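Local structure of Box C/D snoRNA protein 1 (6THL) at residues V45-Q53 against V83-Y91; S119-F128 against T159-M170. The protein is required for the accumulation of box C/D snoRNAs in yeast and so for ribosome biogenesis, this chain carrying its BCD1 domain. All coordinates share one frame; numbering follows the deposited sequence.

Contact 1 of 2, residues V45-Q53 against V83-Y91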
loop_
_atom_site.group_PDB
_atom_site.type_symbol
_atom_site.label_atom_id
_atom_site.label_comp_id
_atom_site.label_asym_id
_atom_site.label_seq_id
_atom_site.Cartn_x
_atom_site.Cartn_y
_atom_site.Cartn_z
ATOM N N VAL B 45 -16.324 -1.139 10.833
ATOM C CA VAL B 45 -15.384 -1.206 11.929
ATOM C C VAL B 45 -14.038 -1.738 11.405
ATOM O O VAL B 45 -13.991 -2.507 10.442
ATOM C CB VAL B 45 -15.913 -2.021 13.157
ATOM C CG1 VAL B 45 -17.350 -1.658 13.502
ATOM C CG2 VAL B 45 -15.795 -3.511 12.945
ATOM N N GLU B 46 -12.949 -1.316 12.048
ATOM C CA GLU B 46 -11.624 -1.882 11.776
ATOM C C GLU B 46 -11.243 -2.989 12.795
ATOM O O GLU B 46 -10.930 -2.733 13.961
ATOM C CB GLU B 46 -10.561 -0.772 11.748
ATOM C CG GLU B 46 -9.168 -1.332 11.539
ATOM C CD GLU B 46 -8.107 -0.288 11.637
ATOM O OE1 GLU B 46 -7.000 -0.598 11.162
ATOM O OE2 GLU B 46 -8.370 0.820 12.167
ATOM N N TRP B 47 -11.282 -4.227 12.345
ATOM C CA TRP B 47 -10.922 -5.335 13.198
ATOM C C TRP B 47 -9.415 -5.438 13.202
ATOM O O TRP B 47 -8.797 -5.414 12.159
ATOM C CB TRP B 47 -11.541 -6.641 12.691
ATOM C CG TRP B 47 -13.003 -6.649 12.796
ATOM C CD1 TRP B 47 -13.891 -6.403 11.811
ATOM C CD2 TRP B 47 -13.763 -6.891 13.977
ATOM N NE1 TRP B 47 -15.175 -6.483 12.303
ATOM C CE2 TRP B 47 -15.114 -6.781 13.633
ATOM C CE3 TRP B 47 -13.425 -7.196 15.302
ATOM C CZ2 TRP B 47 -16.130 -6.973 14.552
ATOM C CZ3 TRP B 47 -14.446 -7.374 16.228
ATOM C CH2 TRP B 47 -15.777 -7.267 15.847
ATOM N N ILE B 48 -8.826 -5.519 14.384
ATOM C CA ILE B 48 -7.411 -5.832 14.516
ATOM C C ILE B 48 -7.284 -7.016 15.463
ATOM O O ILE B 48 -7.555 -6.897 16.658
ATOM C CB ILE B 48 -6.620 -4.644 15.077
ATOM C CG1 ILE B 48 -6.580 -3.498 14.060
ATOM C CG2 ILE B 48 -5.212 -5.079 15.415
ATOM C CD1 ILE B 48 -6.236 -2.162 14.655
ATOM N N LEU B 49 -6.882 -8.157 14.906
ATOM C CA LEU B 49 -6.716 -9.402 15.646
ATOM C C LEU B 49 -5.287 -9.521 16.109
ATOM O O LEU B 49 -4.366 -9.485 15.280
ATOM C CB LEU B 49 -7.046 -10.591 14.736
ATOM C CG LEU B 49 -8.439 -10.527 14.099
ATOM C CD1 LEU B 49 -8.791 -11.883 13.523
ATOM C CD2 LEU B 49 -9.532 -10.098 15.055
ATOM N N CYS B 50 -5.108 -9.645 17.425
ATOM C CA CYS B 50 -3.786 -9.864 18.017
ATOM C C CYS B 50 -3.643 -11.330 18.413
ATOM O O CYS B 50 -4.335 -11.831 19.323
ATOM C CB CYS B 50 -3.551 -8.963 19.217
ATOM S SG CYS B 50 -4.234 -7.298 19.066
ATOM N N PRO B 51 -2.743 -12.032 17.722
ATOM C CA PRO B 51 -2.539 -13.413 17.986
ATOM C C PRO B 51 -1.631 -13.543 19.183
ATOM O O PRO B 51 -1.156 -12.533 19.711
ATOM C CB PRO B 51 -1.803 -13.878 16.737
ATOM C CG PRO B 51 -0.903 -12.739 16.429
ATOM C CD PRO B 51 -1.750 -11.529 16.748
ATOM N N MET B 52 -1.350 -14.798 19.534
ATOM C CA MET B 52 -0.621 -15.164 20.724
ATOM C C MET B 52 0.876 -15.269 20.438
ATOM O O MET B 52 1.358 -16.219 19.797
ATOM C CB MET B 52 -1.220 -16.450 21.274
ATOM C CG MET B 52 -2.701 -16.264 21.568
ATOM S SD MET B 52 -3.510 -17.538 22.554
ATOM C CE MET B 52 -3.247 -18.978 21.508
ATOM N N GLN B 53 1.602 -14.265 20.929
ATOM C CA GLN B 53 3.031 -14.127 20.671
ATOM C C GLN B 53 3.862 -15.157 21.452
ATOM O O GLN B 53 3.311 -15.994 22.168
ATOM C CB GLN B 53 3.461 -12.689 20.982
ATOM C CG GLN B 53 2.746 -11.635 20.138
ATOM C CD GLN B 53 3.009 -11.796 18.650
ATOM O OE1 GLN B 53 4.142 -11.922 18.227
ATOM N NE2 GLN B 53 1.967 -11.782 17.857
ATOM N N VAL B 83 -12.818 -13.024 9.059
ATOM C CA VAL B 83 -12.341 -12.514 10.329
ATOM C C VAL B 83 -12.487 -13.591 11.393
ATOM O O VAL B 83 -11.588 -13.792 12.202
ATOM C CB VAL B 83 -13.130 -11.252 10.785
ATOM C CG1 VAL B 83 -12.590 -10.736 12.123
ATOM C CG2 VAL B 83 -13.098 -10.154 9.726
ATOM N N PHE B 84 -13.640 -14.250 11.410
ATOM C CA PHE B 84 -13.832 -15.402 12.261
ATOM C C PHE B 84 -12.786 -16.402 11.843
ATOM O O PHE B 84 -11.855 -16.678 12.577
ATOM C CB PHE B 84 -15.235 -15.986 12.100
ATOM C CG PHE B 84 -15.426 -17.282 12.814
ATOM C CD1 PHE B 84 -16.037 -17.317 14.055
ATOM C CD2 PHE B 84 -14.991 -18.473 12.251
ATOM C CE1 PHE B 84 -16.208 -18.522 14.730
ATOM C CE2 PHE B 84 -15.150 -19.678 12.918
ATOM C CZ PHE B 84 -15.758 -19.700 14.162
ATOM N N GLN B 85 -12.897 -16.924 10.635
ATOM C CA GLN B 85 -11.953 -17.941 10.231
ATOM C C GLN B 85 -10.636 -17.628 10.918
ATOM O O GLN B 85 -10.062 -18.473 11.616
ATOM C CB GLN B 85 -11.780 -17.971 8.707
ATOM C CG GLN B 85 -12.931 -18.660 7.980
ATOM C CD GLN B 85 -12.862 -18.502 6.464
ATOM O OE1 GLN B 85 -12.556 -17.422 5.944
ATOM N NE2 GLN B 85 -13.157 -19.584 5.745
ATOM N N LYS B 86 -10.193 -16.390 10.729
ATOM C CA LYS B 86 -8.873 -15.965 11.157
ATOM C C LYS B 86 -8.710 -16.050 12.704
ATOM O O LYS B 86 -7.667 -16.501 13.198
ATOM C CB LYS B 86 -8.557 -14.574 10.573
ATOM C CG LYS B 86 -7.081 -14.256 10.514
ATOM C CD LYS B 86 -6.402 -14.951 9.347
ATOM C CE LYS B 86 -4.942 -15.174 9.669
ATOM N NZ LYS B 86 -4.101 -14.993 8.467
ATOM N N CYS B 87 -9.739 -15.657 13.461
ATOM C CA CYS B 87 -9.778 -15.920 14.912
ATOM C C CYS B 87 -9.679 -17.448 15.138
ATOM O O CYS B 87 -8.838 -17.926 15.904
ATOM C CB CYS B 87 -11.066 -15.355 15.570
ATOM S SG CYS B 87 -11.367 -13.535 15.628
ATOM N N CYS B 88 -10.498 -18.220 14.422
ATOM C CA CYS B 88 -10.454 -19.704 14.494
ATOM C C CYS B 88 -9.040 -20.329 14.210
ATOM O O CYS B 88 -8.787 -21.467 14.594
ATOM C CB CYS B 88 -11.599 -20.333 13.646
ATOM S SG CYS B 88 -11.249 -21.896 12.766
ATOM N N GLU B 89 -8.113 -19.587 13.612
ATOM C CA GLU B 89 -6.745 -20.096 13.400
ATOM C C GLU B 89 -5.723 -19.544 14.393
ATOM O O GLU B 89 -4.744 -20.221 14.713
ATOM C CB GLU B 89 -6.255 -19.878 11.941
ATOM C CG GLU B 89 -6.854 -18.684 11.191
ATOM C CD GLU B 89 -6.492 -18.614 9.716
ATOM O OE1 GLU B 89 -5.333 -18.276 9.401
ATOM O OE2 GLU B 89 -7.388 -18.862 8.881
ATOM N N PHE B 90 -5.936 -18.309 14.850
ATOM C CA PHE B 90 -5.112 -17.702 15.914
ATOM C C PHE B 90 -5.366 -18.361 17.277
ATOM O O PHE B 90 -4.550 -18.197 18.174
ATOM C CB PHE B 90 -5.403 -16.188 16.079
ATOM C CG PHE B 90 -4.709 -15.262 15.079
ATOM C CD1 PHE B 90 -3.698 -15.702 14.210
ATOM C CD2 PHE B 90 -5.052 -13.901 15.055
ATOM C CE1 PHE B 90 -3.086 -14.822 13.328
ATOM C CE2 PHE B 90 -4.437 -13.024 14.179
ATOM C CZ PHE B 90 -3.455 -13.485 13.312
ATOM N N TYR B 91 -6.499 -19.071 17.428
ATOM C CA TYR B 91 -6.967 -19.620 18.730
ATOM C C TYR B 91 -7.444 -21.116 18.606
ATOM O O TYR B 91 -6.599 -22.000 18.493
ATOM C CB TYR B 91 -8.014 -18.651 19.327
ATOM C CG TYR B 91 -7.652 -17.175 19.117
ATOM C CD1 TYR B 91 -6.447 -16.650 19.618
ATOM C CD2 TYR B 91 -8.489 -16.307 18.406
ATOM C CE1 TYR B 91 -6.091 -15.310 19.423
ATOM C CE2 TYR B 91 -8.135 -14.954 18.201
ATOM C CZ TYR B 91 -6.932 -14.459 18.717
ATOM O OH TYR B 91 -6.548 -13.142 18.532
#
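Trp-47 meets the helix at Val-83, whose CG1 sits 4.2 Å from the indole CG, over one face of the ring and toward its rim; CG2 of Val-45 lies against the opposite face. Two residues on, Leu-49 reaches into the helix surface. Its CD1 lies 3.7 Å from SG of Cys-87 and also touches Val-83 CG1 and Lys-86 CB, while its CB meets the edge of the Phe-90 ring at CE2, 3.6 Å away. The CB of Cys-50 points away from the helix, and its side chain touches Ala-169 of strand 165-169, but its carbonyl O takes the hydroxyl of Tyr-91 in a 2.7 Å hydrogen bond from OH. The donor stands well above the carbonyl plane, 63° out of it. Pro-51 sets CB over the centre of the Phe-90 ring, 3.4 Å from its centroid and almost on the normal, a CH-pi contact. Met-52, bent at its last torsion (chi3 -60°), brings CE to 3.7 Å from Phe-90 O and CG to the edge of the Tyr-91 ring. Residues 83-90 of helix 81-90 run nearly parallel to residues 45-49 of strand 40-49, their axes 13° apart. The chemistry is apolar along the strand, and a single phenolic bond ties the Cys-50 carbonyl to Tyr-91, the first residue past the helix.

Contact 2 of 2, residues S119-F128 against T159-M170; sequences SGLKFYTKTF and TVIEFPTIFVAM
Tyr-124 and Phe-167 form the antiparallel hydrogen-bonded pair at the middle of this ladder: Phe-167 N gives to Tyr-124 O at 2.7 Å, approaching almost in line with the carbonyl, and Tyr-124 N returns a nearly straight bond (169° at H) to Phe-167 O. Toward Met-170, Lys-122 N donates to Ala-169 O at 3.2 Å, whereas the return bond from Ala-169 N is weak. At the other end a side chain takes over. Thr-125 holds OG1 opposite its own backbone N (chi1 -163°), and this hydroxyl donates to Thr-165 O at 2.8 Å; Thr-165 OG1 is itself bonded to Glu-46. On one face of the sheet Phe-123 lies alongside Val-168, CE1 being 3.5 Å from CG2, while Ile-166 CG2 comes to the ring edge. On the other face the CB atoms of Tyr-124 and Phe-167 touch. Beyond the ladder, Leu-121 CD2 packs 3.7 Å from SD of Met-170, whose doubly bent chain folds back over Gly-120. Past Thr-127, the side chain of Phe-128 crosses those of Thr-159 and Ile-161 at about a right angle, its CE1 3.5 Å from Ile-161 CD1, its CD2 and CE2 obliquely against Thr-159 O. A serine in place of Phe-128 would probably leave Ile-161 CD1 without its aromatic cover and open a gap beside Thr-159. Main-chain bonds therefore set the register of strands 122-126 and 165-169, the Thr-125 hydroxyl adds a side-chain bond, and Phe-128 meets strand 159-161 by van der Waals packing, without a hydrogen bond between them.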
loop_
_atom_site.group_PDB
_atom_site.type_symbol
_atom_site.label_atom_id
_atom_site.label_comp_id
_atom_site.label_asym_id
_atom_site.label_seq_id
_atom_site.Cartn_x
_atom_site.Cartn_y
_atom_site.Cartn_z
ATOM N N SER B 119 -15.668 -17.861 24.423
ATOM C CA SER B 119 -14.400 -17.828 23.725
ATOM C C SER B 119 -13.244 -17.308 24.559
ATOM O O SER B 119 -12.114 -17.759 24.399
ATOM C CB SER B 119 -14.570 -16.940 22.510
ATOM O OG SER B 119 -13.365 -16.309 22.155
ATOM N N GLY B 120 -13.501 -16.324 25.410
ATOM C CA GLY B 120 -12.431 -15.748 26.246
ATOM C C GLY B 120 -11.629 -14.625 25.596
ATOM O O GLY B 120 -10.674 -14.086 26.183
ATOM N N LEU B 121 -12.017 -14.276 24.377
ATOM C CA LEU B 121 -11.404 -13.186 23.703
ATOM C C LEU B 121 -11.932 -11.927 24.342
ATOM O O LEU B 121 -13.133 -11.777 24.494
ATOM C CB LEU B 121 -11.748 -13.225 22.234
ATOM C CG LEU B 121 -11.002 -14.319 21.499
ATOM C CD1 LEU B 121 -11.599 -14.446 20.109
ATOM C CD2 LEU B 121 -9.508 -14.048 21.400
ATOM N N LYS B 122 -11.032 -11.042 24.748
ATOM C CA LYS B 122 -11.443 -9.732 25.168
ATOM C C LYS B 122 -11.425 -8.777 23.941
ATOM O O LYS B 122 -10.713 -9.001 22.947
ATOM C CB LYS B 122 -10.541 -9.238 26.288
ATOM C CG LYS B 122 -10.526 -10.110 27.543
ATOM C CD LYS B 122 -9.314 -9.768 28.428
ATOM C CE LYS B 122 -8.810 -10.928 29.281
ATOM N NZ LYS B 122 -9.653 -11.150 30.483
ATOM N N PHE B 123 -12.232 -7.724 24.018
ATOM C CA PHE B 123 -12.391 -6.802 22.928
ATOM C C PHE B 123 -12.163 -5.429 23.468
ATOM O O PHE B 123 -12.817 -5.001 24.414
ATOM C CB PHE B 123 -13.779 -6.931 22.316
ATOM C CG PHE B 123 -13.950 -8.197 21.547
ATOM C CD1 PHE B 123 -13.933 -8.201 20.173
ATOM C CD2 PHE B 123 -14.046 -9.409 22.206
ATOM C CE1 PHE B 123 -14.060 -9.379 19.460
ATOM C CE2 PHE B 123 -14.166 -10.591 21.498
ATOM C CZ PHE B 123 -14.169 -10.572 20.121
ATOM N N TYR B 124 -11.219 -4.740 22.853
ATOM C CA TYR B 124 -10.838 -3.434 23.285
ATOM C C TYR B 124 -11.055 -2.484 22.114
ATOM O O TYR B 124 -10.599 -2.777 21.038
ATOM C CB TYR B 124 -9.359 -3.489 23.629
ATOM C CG TYR B 124 -8.954 -4.548 24.640
ATOM C CD1 TYR B 124 -8.739 -4.216 25.981
ATOM C CD2 TYR B 124 -8.750 -5.870 24.259
ATOM C CE1 TYR B 124 -8.350 -5.171 26.914
ATOM C CE2 TYR B 124 -8.357 -6.834 25.190
ATOM C CZ TYR B 124 -8.165 -6.476 26.520
ATOM O OH TYR B 124 -7.788 -7.410 27.459
ATOM N N THR B 125 -11.771 -1.378 22.302
ATOM C CA THR B 125 -11.709 -0.247 21.366
ATOM C C THR B 125 -10.755 0.746 22.023
ATOM O O THR B 125 -10.242 0.506 23.126
ATOM C CB THR B 125 -13.100 0.398 21.086
ATOM O OG1 THR B 125 -13.048 1.208 19.902
ATOM C CG2 THR B 125 -13.570 1.266 22.235
ATOM N N LYS B 126 -10.512 1.868 21.370
ATOM C CA LYS B 126 -9.544 2.804 21.885
ATOM C C LYS B 126 -10.286 4.028 22.371
ATOM O O LYS B 126 -11.448 4.230 21.998
ATOM C CB LYS B 126 -8.482 3.086 20.817
ATOM C CG LYS B 126 -8.841 4.132 19.795
ATOM C CD LYS B 126 -8.248 3.797 18.429
ATOM C CE LYS B 126 -6.750 3.915 18.385
ATOM N NZ LYS B 126 -6.216 3.795 16.992
ATOM N N THR B 127 -9.649 4.832 23.224
ATOM C CA THR B 127 -10.387 5.862 24.001
ATOM C C THR B 127 -9.738 7.212 23.872
ATOM O O THR B 127 -8.543 7.304 23.707
ATOM C CB THR B 127 -10.518 5.455 25.495
ATOM O OG1 THR B 127 -11.733 5.961 26.032
ATOM C CG2 THR B 127 -9.313 5.916 26.378
ATOM N N PHE B 128 -10.548 8.258 23.944
ATOM C CA PHE B 128 -10.109 9.609 23.609
ATOM C C PHE B 128 -10.601 10.590 24.667
ATOM O O PHE B 128 -11.673 10.360 25.237
ATOM C CB PHE B 128 -10.706 10.060 22.261
ATOM C CG PHE B 128 -10.271 9.247 21.083
ATOM C CD1 PHE B 128 -9.171 9.630 20.322
ATOM C CD2 PHE B 128 -10.989 8.109 20.705
ATOM C CE1 PHE B 128 -8.769 8.877 19.228
ATOM C CE2 PHE B 128 -10.596 7.351 19.603
ATOM C CZ PHE B 128 -9.482 7.733 18.866
ATOM N N THR B 159 -15.744 8.481 21.397
ATOM C CA THR B 159 -15.228 9.067 20.181
ATOM C C THR B 159 -14.544 8.012 19.318
ATOM O O THR B 159 -13.887 7.086 19.855
ATOM C CB THR B 159 -14.323 10.255 20.536
ATOM O OG1 THR B 159 -15.162 11.305 21.034
ATOM C CG2 THR B 159 -13.495 10.765 19.324
ATOM N N VAL B 160 -14.744 8.121 17.989
ATOM C CA VAL B 160 -13.964 7.314 17.042
ATOM C C VAL B 160 -13.224 8.172 16.074
ATOM O O VAL B 160 -13.596 9.301 15.819
ATOM C CB VAL B 160 -14.818 6.331 16.258
ATOM C CG1 VAL B 160 -15.248 5.181 17.168
ATOM C CG2 VAL B 160 -16.005 7.041 15.617
ATOM N N ILE B 161 -12.134 7.653 15.551
ATOM C CA ILE B 161 -11.523 8.297 14.408
ATOM C C ILE B 161 -12.182 7.664 13.196
ATOM O O ILE B 161 -11.907 6.504 12.806
ATOM C CB ILE B 161 -10.013 8.153 14.392
ATOM C CG1 ILE B 161 -9.451 9.122 15.422
ATOM C CG2 ILE B 161 -9.486 8.536 13.014
ATOM C CD1 ILE B 161 -8.047 8.826 15.838
ATOM N N GLU B 162 -13.126 8.427 12.661
ATOM C CA GLU B 162 -13.942 8.019 11.518
ATOM C C GLU B 162 -14.936 6.900 11.864
ATOM O O GLU B 162 -16.082 6.882 11.379
ATOM C CB GLU B 162 -13.059 7.622 10.306
ATOM C CG GLU B 162 -12.164 8.730 9.767
ATOM C CD GLU B 162 -12.804 9.592 8.702
ATOM O OE1 GLU B 162 -12.283 10.704 8.469
ATOM O OE2 GLU B 162 -13.795 9.174 8.082
ATOM N N PHE B 163 -14.504 5.962 12.682
ATOM C CA PHE B 163 -15.236 4.725 12.838
ATOM C C PHE B 163 -14.399 3.835 13.733
ATOM O O PHE B 163 -13.155 3.841 13.656
ATOM C CB PHE B 163 -15.568 4.010 11.476
ATOM C CG PHE B 163 -14.360 3.435 10.726
ATOM C CD1 PHE B 163 -14.032 2.118 10.829
ATOM C CD2 PHE B 163 -13.584 4.229 9.900
ATOM C CE1 PHE B 163 -12.943 1.600 10.146
ATOM C CE2 PHE B 163 -12.491 3.722 9.221
ATOM C CZ PHE B 163 -12.178 2.402 9.333
ATOM N N PRO B 164 -15.075 3.067 14.579
ATOM C CA PRO B 164 -14.406 2.237 15.565
ATOM C C PRO B 164 -13.279 1.384 15.004
ATOM O O PRO B 164 -13.383 0.835 13.905
ATOM C CB PRO B 164 -15.532 1.320 16.073
ATOM C CG PRO B 164 -16.612 1.413 15.044
ATOM C CD PRO B 164 -16.526 2.811 14.541
ATOM N N THR B 165 -12.212 1.296 15.776
ATOM C CA THR B 165 -11.203 0.280 15.588
ATOM C C THR B 165 -11.383 -0.662 16.800
ATOM O O THR B 165 -11.732 -0.192 17.887
ATOM C CB THR B 165 -9.815 0.945 15.560
ATOM O OG1 THR B 165 -9.794 1.960 14.534
ATOM C CG2 THR B 165 -8.722 -0.067 15.344
ATOM N N ILE B 166 -11.204 -1.972 16.622
ATOM C CA ILE B 166 -11.557 -2.924 17.662
ATOM C C ILE B 166 -10.558 -4.044 17.725
ATOM O O ILE B 166 -10.513 -4.881 16.825
ATOM C CB ILE B 166 -12.934 -3.594 17.445
ATOM C CG1 ILE B 166 -14.057 -2.582 17.181
ATOM C CG2 ILE B 166 -13.278 -4.464 18.655
ATOM C CD1 ILE B 166 -14.467 -1.773 18.384
ATOM N N PHE B 167 -9.792 -4.058 18.818
ATOM C CA PHE B 167 -8.694 -4.983 19.051
ATOM C C PHE B 167 -9.235 -6.231 19.708
ATOM O O PHE B 167 -10.168 -6.160 20.533
ATOM C CB PHE B 167 -7.647 -4.387 20.007
ATOM C CG PHE B 167 -6.889 -3.224 19.449
ATOM C CD1 PHE B 167 -7.386 -1.939 19.578
ATOM C CD2 PHE B 167 -5.653 -3.412 18.845
ATOM C CE1 PHE B 167 -6.699 -0.855 19.084
ATOM C CE2 PHE B 167 -4.970 -2.322 18.331
ATOM C CZ PHE B 167 -5.503 -1.032 18.450
ATOM N N VAL B 168 -8.602 -7.353 19.361
ATOM C CA VAL B 168 -9.003 -8.677 19.767
ATOM C C VAL B 168 -7.725 -9.396 20.212
ATOM O O VAL B 168 -6.710 -9.357 19.527
ATOM C CB VAL B 168 -9.717 -9.424 18.604
ATOM C CG1 VAL B 168 -10.235 -10.781 19.050
ATOM C CG2 VAL B 168 -10.913 -8.650 18.113
ATOM N N ALA B 169 -7.756 -10.022 21.377
ATOM C CA ALA B 169 -6.603 -10.764 21.868
ATOM C C ALA B 169 -7.006 -11.626 23.062
ATOM O O ALA B 169 -7.973 -11.305 23.779
ATOM C CB ALA B 169 -5.512 -9.806 22.271
ATOM N N MET B 170 -6.283 -12.728 23.266
ATOM C CA MET B 170 -6.559 -13.587 24.427
ATOM C C MET B 170 -6.140 -12.899 25.725
ATOM O O MET B 170 -6.893 -12.925 26.716
ATOM C CB MET B 170 -5.920 -14.992 24.308
ATOM C CG MET B 170 -6.870 -16.091 23.793
ATOM S SD MET B 170 -8.582 -16.035 24.415
ATOM C CE MET B 170 -8.398 -16.759 26.042
#

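Overall arrangement
Contact 1 closes before contact 2 opens along the chain, and their centres lie 12 Å apart within the BCD1 domain. They meet through one mixed sheet, where strand 40-49 of contact 1 runs parallel to strand 165-169 of contact 2; probable hydrogen bonds from Cys-50 N to Val-168 O and from Ile-166 N to Glu-46 O join the two. Strand 165-169 therefore has strand 40-49 along one edge and the antiparallel strand 122-126 along the other. Contact 1 sets helix 81-90 against this sheet, whereas contact 2 continues it toward strand 140-143 and also reaches strand 159-161 of a second, smaller sheet. Together they tie helix and both sheets into one compact domain.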